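Local coordinates for protein glutathione uptake transporter (Shewanella oneidensis, PDB 4UVM) that probably carries small peptides across the membrane, driven by protons, as a major facilitator superfamily symporter of the POT family, at residues A[8-20]-A[133-145]. Numbering follows the deposited sequence.
Sequences PKWPRQIPYIIAS and FMGDQFDQSNKSL. With 78N ((2R)-2,3-dihydroxypropyl(7Z)-pentadec-7-enoate), chain F.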
loop_
_atom_site.group_PDB
_atom_site.type_symbol
_atom_site.label_atom_id
_atom_site.label_comp_id
_atom_site.label_asym_id
_atom_site.label_seq_id
_atom_site.Cartn_x
_atom_site.Cartn_y
_atom_site.Cartn_z
ATOM N N PRO A 8 32.062 -17.007 -6.143
ATOM C CA PRO A 8 30.599 -17.095 -6.222
ATOM C C PRO A 8 30.084 -16.819 -7.631
ATOM O O PRO A 8 30.601 -15.924 -8.301
ATOM C CB PRO A 8 30.129 -16.010 -5.247
ATOM C CG PRO A 8 31.241 -15.886 -4.270
ATOM C CD PRO A 8 32.502 -16.117 -5.053
ATOM N N LYS A 9 29.081 -17.570 -8.075
ATOM C CA LYS A 9 28.552 -17.396 -9.427
ATOM C C LYS A 9 27.074 -17.021 -9.413
ATOM O O LYS A 9 26.341 -17.389 -8.497
ATOM C CB LYS A 9 28.754 -18.670 -10.248
ATOM C CG LYS A 9 30.079 -19.358 -9.979
ATOM C CD LYS A 9 30.721 -19.881 -11.249
ATOM C CE LYS A 9 32.097 -20.451 -10.947
ATOM N NZ LYS A 9 32.928 -19.481 -10.179
ATOM N N TRP A 10 26.642 -16.284 -10.431
ATOM C CA TRP A 10 25.236 -15.930 -10.558
ATOM C C TRP A 10 24.415 -17.155 -10.918
ATOM O O TRP A 10 24.722 -17.848 -11.884
ATOM C CB TRP A 10 25.030 -14.844 -11.615
ATOM C CG TRP A 10 25.241 -13.455 -11.112
ATOM C CD1 TRP A 10 26.354 -12.685 -11.281
ATOM C CD2 TRP A 10 24.315 -12.663 -10.354
ATOM N NE1 TRP A 10 26.180 -11.464 -10.677
ATOM C CE2 TRP A 10 24.938 -11.425 -10.101
ATOM C CE3 TRP A 10 23.022 -12.882 -9.865
ATOM C CZ2 TRP A 10 24.312 -10.406 -9.380
ATOM C CZ3 TRP A 10 22.401 -11.866 -9.149
ATOM C CH2 TRP A 10 23.048 -10.645 -8.915
ATOM N N PRO A 11 23.375 -17.434 -10.124
ATOM C CA PRO A 11 22.394 -18.463 -10.476
ATOM C C PRO A 11 21.721 -18.135 -11.803
ATOM O O PRO A 11 21.223 -17.023 -11.974
ATOM C CB PRO A 11 21.393 -18.424 -9.311
ATOM C CG PRO A 11 21.754 -17.240 -8.499
ATOM C CD PRO A 11 23.161 -16.894 -8.774
ATOM N N ARG A 12 21.721 -19.089 -12.729
ATOM C CA ARG A 12 21.265 -18.852 -14.099
ATOM C C ARG A 12 19.768 -18.572 -14.210
ATOM O O ARG A 12 19.283 -18.162 -15.266
ATOM C CB ARG A 12 21.624 -20.050 -14.984
ATOM C CG ARG A 12 23.115 -20.212 -15.241
ATOM C CD ARG A 12 23.585 -19.338 -16.396
ATOM N NE ARG A 12 25.040 -19.349 -16.534
ATOM C CZ ARG A 12 25.693 -18.959 -17.624
ATOM N NH1 ARG A 12 25.022 -18.535 -18.686
ATOM N NH2 ARG A 12 27.020 -19.003 -17.655
ATOM N N GLN A 13 19.037 -18.794 -13.124
ATOM C CA GLN A 13 17.596 -18.575 -13.125
ATOM C C GLN A 13 17.224 -17.112 -12.892
ATOM O O GLN A 13 16.165 -16.661 -13.334
ATOM C CB GLN A 13 16.927 -19.447 -12.065
ATOM C CG GLN A 13 17.681 -19.509 -10.750
ATOM C CD GLN A 13 18.512 -20.768 -10.630
ATOM O OE1 GLN A 13 19.589 -20.762 -10.042
ATOM N NE2 GLN A 13 18.008 -21.859 -11.186
ATOM N N ILE A 14 18.093 -16.382 -12.199
ATOM C CA ILE A 14 17.827 -14.988 -11.834
ATOM C C ILE A 14 17.451 -14.076 -13.014
ATOM O O ILE A 14 16.509 -13.293 -12.892
ATOM C CB ILE A 14 19.037 -14.376 -11.086
ATOM C CG1 ILE A 14 19.252 -15.100 -9.756
ATOM C CG2 ILE A 14 18.849 -12.882 -10.865
ATOM C CD1 ILE A 14 18.030 -15.102 -8.852
ATOM N N PRO A 15 18.159 -14.171 -14.160
ATOM C CA PRO A 15 17.762 -13.299 -15.275
ATOM C C PRO A 15 16.314 -13.477 -15.732
ATOM O O PRO A 15 15.717 -12.518 -16.204
ATOM C CB PRO A 15 18.725 -13.704 -16.392
ATOM C CG PRO A 15 19.923 -14.179 -15.686
ATOM C CD PRO A 15 19.409 -14.890 -14.469
ATOM N N TYR A 16 15.764 -14.677 -15.593
ATOM C CA TYR A 16 14.384 -14.929 -15.991
ATOM C C TYR A 16 13.380 -14.333 -15.004
ATOM O O TYR A 16 12.218 -14.125 -15.348
ATOM C CB TYR A 16 14.134 -16.433 -16.141
ATOM C CG TYR A 16 14.935 -17.072 -17.244
ATOM C CD1 TYR A 16 16.221 -17.542 -17.011
ATOM C CD2 TYR A 16 14.411 -17.201 -18.522
ATOM C CE1 TYR A 16 16.962 -18.124 -18.016
ATOM C CE2 TYR A 16 15.148 -17.784 -19.536
ATOM C CZ TYR A 16 16.423 -18.243 -19.275
ATOM O OH TYR A 16 17.166 -18.824 -20.276
ATOM N N ILE A 17 13.822 -14.065 -13.781
ATOM C CA ILE A 17 12.940 -13.488 -12.773
ATOM C C ILE A 17 13.017 -11.963 -12.796
ATOM O O ILE A 17 12.007 -11.276 -12.626
ATOM C CB ILE A 17 13.280 -14.000 -11.360
ATOM C CG1 ILE A 17 13.293 -15.526 -11.340
ATOM C CG2 ILE A 17 12.272 -13.486 -10.358
ATOM C CD1 ILE A 17 13.549 -16.125 -9.968
ATOM N N ILE A 18 14.221 -11.442 -13.009
ATOM C CA ILE A 18 14.419 -10.004 -13.149
ATOM C C ILE A 18 13.682 -9.495 -14.392
ATOM O O ILE A 18 13.080 -8.419 -14.377
ATOM C CB ILE A 18 15.923 -9.657 -13.225
ATOM C CG1 ILE A 18 16.436 -9.196 -11.860
ATOM C CG2 ILE A 18 16.194 -8.575 -14.249
ATOM C CD1 ILE A 18 16.293 -10.215 -10.759
ATOM N N ALA A 19 13.709 -10.287 -15.459
ATOM C CA ALA A 19 13.040 -9.925 -16.703
ATOM C C ALA A 19 11.524 -9.949 -16.539
ATOM O O ALA A 19 10.824 -9.062 -17.022
ATOM C CB ALA A 19 13.465 -10.859 -17.820
ATOM N N SER A 20 11.024 -10.975 -15.857
ATOM C CA SER A 20 9.595 -11.100 -15.588
ATOM C C SER A 20 9.094 -9.941 -14.724
ATOM O O SER A 20 7.994 -9.425 -14.932
ATOM C CB SER A 20 9.302 -12.439 -14.903
ATOM O OG SER A 20 7.911 -12.638 -14.731
ATOM N N PHE A 133 10.616 -15.694 -3.715
ATOM C CA PHE A 133 10.990 -16.773 -4.630
ATOM C C PHE A 133 12.363 -16.494 -5.228
ATOM O O PHE A 133 13.172 -17.401 -5.398
ATOM C CB PHE A 133 9.944 -16.934 -5.740
ATOM C CG PHE A 133 10.178 -18.120 -6.647
ATOM C CD1 PHE A 133 9.987 -19.417 -6.185
ATOM C CD2 PHE A 133 10.556 -17.937 -7.969
ATOM C CE1 PHE A 133 10.191 -20.509 -7.019
ATOM C CE2 PHE A 133 10.761 -19.028 -8.809
ATOM C CZ PHE A 133 10.578 -20.314 -8.330
ATOM N N MET A 134 12.621 -15.228 -5.541
ATOM C CA MET A 134 13.923 -14.816 -6.048
ATOM C C MET A 134 14.983 -15.006 -4.969
ATOM O O MET A 134 16.147 -15.297 -5.260
ATOM C CB MET A 134 13.888 -13.355 -6.505
ATOM C CG MET A 134 14.712 -13.073 -7.750
ATOM S SD MET A 134 15.911 -11.743 -7.536
ATOM C CE MET A 134 15.030 -10.660 -6.416
ATOM N N GLY A 135 14.563 -14.843 -3.719
ATOM C CA GLY A 135 15.462 -14.928 -2.587
ATOM C C GLY A 135 15.988 -16.323 -2.320
ATOM O O GLY A 135 17.174 -16.492 -2.026
ATOM N N ASP A 136 15.122 -17.329 -2.420
ATOM C CA ASP A 136 15.541 -18.693 -2.111
ATOM C C ASP A 136 16.121 -19.406 -3.334
ATOM O O ASP A 136 16.019 -20.624 -3.467
ATOM C CB ASP A 136 14.380 -19.499 -1.503
ATOM C CG ASP A 136 13.154 -19.550 -2.391
ATOM O OD1 ASP A 136 13.296 -19.555 -3.630
ATOM O OD2 ASP A 136 12.035 -19.607 -1.840
ATOM N N GLN A 137 16.732 -18.633 -4.224
ATOM C CA GLN A 137 17.484 -19.193 -5.340
ATOM C C GLN A 137 18.971 -19.099 -5.029
ATOM O O GLN A 137 19.813 -19.545 -5.809
ATOM C CB GLN A 137 17.164 -18.462 -6.645
ATOM C CG GLN A 137 15.688 -18.448 -7.008
ATOM C CD GLN A 137 15.152 -19.826 -7.337
ATOM O OE1 GLN A 137 15.859 -20.659 -7.906
ATOM N NE2 GLN A 137 13.894 -20.072 -6.983
ATOM N N PHE A 138 19.280 -18.505 -3.881
ATOM C CA PHE A 138 20.660 -18.332 -3.447
ATOM C C PHE A 138 20.962 -19.225 -2.252
ATOM O O PHE A 138 20.169 -19.301 -1.310
ATOM C CB PHE A 138 20.935 -16.868 -3.085
ATOM C CG PHE A 138 20.738 -15.909 -4.224
ATOM C CD1 PHE A 138 21.786 -15.597 -5.072
ATOM C CD2 PHE A 138 19.507 -15.313 -4.441
ATOM C CE1 PHE A 138 21.610 -14.713 -6.121
ATOM C CE2 PHE A 138 19.324 -14.429 -5.489
ATOM C CZ PHE A 138 20.379 -14.130 -6.329
ATOM N N ASP A 139 22.102 -19.908 -2.293
ATOM C CA ASP A 139 22.558 -20.671 -1.139
ATOM C C ASP A 139 23.598 -19.860 -0.377
ATOM O O ASP A 139 23.780 -18.671 -0.649
ATOM C CB ASP A 139 23.117 -22.032 -1.568
ATOM C CG ASP A 139 24.227 -21.916 -2.602
ATOM O OD1 ASP A 139 24.431 -20.812 -3.147
ATOM O OD2 ASP A 139 24.889 -22.939 -2.879
ATOM N N GLN A 140 24.277 -20.497 0.573
ATOM C CA GLN A 140 25.260 -19.803 1.403
ATOM C C GLN A 140 26.433 -19.285 0.576
ATOM O O GLN A 140 27.033 -18.259 0.907
ATOM C CB GLN A 140 25.770 -20.720 2.517
ATOM C CG GLN A 140 24.854 -20.794 3.735
ATOM C CD GLN A 140 23.524 -21.474 3.441
ATOM O OE1 GLN A 140 23.450 -22.396 2.627
ATOM N NE2 GLN A 140 22.466 -21.013 4.103
ATOM N N SER A 141 26.757 -19.991 -0.502
ATOM C CA SER A 141 27.834 -19.569 -1.387
ATOM C C SER A 141 27.415 -18.380 -2.252
ATOM O O SER A 141 28.216 -17.483 -2.516
ATOM C CB SER A 141 28.274 -20.732 -2.272
ATOM O OG SER A 141 27.228 -21.124 -3.141
ATOM N N ASN A 142 26.155 -18.380 -2.680
ATOM C CA ASN A 142 25.612 -17.328 -3.541
ATOM C C ASN A 142 25.313 -16.019 -2.818
ATOM O O ASN A 142 25.429 -14.942 -3.405
ATOM C CB ASN A 142 24.326 -17.812 -4.216
ATOM C CG ASN A 142 24.590 -18.733 -5.387
ATOM O OD1 ASN A 142 25.619 -18.627 -6.052
ATOM N ND2 ASN A 142 23.656 -19.643 -5.650
ATOM N N LYS A 143 24.951 -16.133 -1.542
ATOM C CA LYS A 143 24.320 -15.060 -0.763
ATOM C C LYS A 143 24.935 -13.669 -0.936
ATOM O O LYS A 143 24.244 -12.656 -0.799
ATOM C CB LYS A 143 24.335 -15.434 0.721
ATOM C CG LYS A 143 23.032 -15.126 1.436
ATOM C CD LYS A 143 21.849 -15.733 0.696
ATOM C CE LYS A 143 20.559 -15.558 1.477
ATOM N NZ LYS A 143 20.613 -16.271 2.786
ATOM N N SER A 144 26.227 -13.625 -1.240
ATOM C CA SER A 144 26.928 -12.364 -1.458
ATOM C C SER A 144 26.305 -11.570 -2.603
ATOM O O SER A 144 26.315 -10.338 -2.594
ATOM C CB SER A 144 28.406 -12.625 -1.747
ATOM O OG SER A 144 28.937 -13.575 -0.842
ATOM N N LEU A 145 25.754 -12.292 -3.577
ATOM C CA LEU A 145 25.187 -11.702 -4.787
ATOM C C LEU A 145 23.711 -11.351 -4.637
ATOM O O LEU A 145 23.180 -10.542 -5.399
ATOM C CB LEU A 145 25.358 -12.663 -5.963
ATOM C CG LEU A 145 26.781 -13.137 -6.261
ATOM C CD1 LEU A 145 26.753 -14.410 -7.090
ATOM C CD2 LEU A 145 27.552 -12.047 -6.982
HETATM O O22 78N F . 24.131 -11.747 -15.605
HETATM C C19 78N F . 23.761 -11.554 -14.290
HETATM C C18 78N F . 22.306 -11.580 -13.968
HETATM O O20 78N F . 22.155 -12.060 -12.687
HETATM C C17 78N F . 21.695 -10.215 -14.048
HETATM O O16 78N F . 20.433 -10.095 -14.611
HETATM C C8 78N F . 20.297 -9.797 -15.954
HETATM O O15 78N F . 21.293 -9.586 -16.637
HETATM C C7 78N F . 18.922 -9.736 -16.575
HETATM C C6 78N F . 18.498 -8.468 -17.267
HETATM C C5 78N F . 17.178 -8.475 -17.997
HETATM C C4 78N F . 16.425 -7.177 -18.091
HETATM C C3 78N F . 15.076 -7.189 -18.759
HETATM C C2 78N F . 14.984 -7.839 -20.121
HETATM C C1 78N F . 13.866 -7.662 -20.916
HETATM C C9 78N F . 12.716 -6.808 -20.435
HETATM C C10 78N F . 11.606 -6.536 -21.409
HETATM C C11 78N F . 11.940 -6.589 -22.868
HETATM C C12 78N F . 11.008 -7.351 -23.752
HETATM C C13 78N F . 9.756 -6.670 -24.183
HETATM C C15 78N F . 7.882 -6.458 -25.911
HETATM C C14 78N F . 9.088 -7.187 -25.419
#
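Trp10 lies flat between Leu145 and the head group of the bound monoacylglycerol 78N. Leu145 CB sits 4.2 Å from the centroid of the Trp10 six-membered ring and 7° off its normal, a CH-pi contact. Over the opposite face comes lipid hydroxyl O20. Phe138 turns its edge to Trp10, with CZ 4.1 Å from Trp10 CZ3. Pro11 and Ile14 also pack on the Phe138 ring obliquely. Pro11 CG lies 3.5 Å from Phe138 CE1, and Ile14 CD1 lies 3.6 Å from Phe138 CZ. Further along helix 14-32, Ile17 CG2 rests on Met134 CG, and Ile18 CD1 meets Met134 SD at 3.6 Å. The bend at chi2 of Met134 (-126°) brings its sulfur to Ile18.

Gln137 itself lies against Gln13 and Ile14. Its amide is held behind them at both ends: NE2 donates to Phe133 O over 3.2 Å, and OE1 accepts from Ile203 N. Asn142 N bonds to Asp139 OD1 in an Asx motif that shapes the loop before helix 143-175.

The N-terminal arm and first helix meet the 133-145 connection mainly through apolar and aromatic packing, with lipid along one flank.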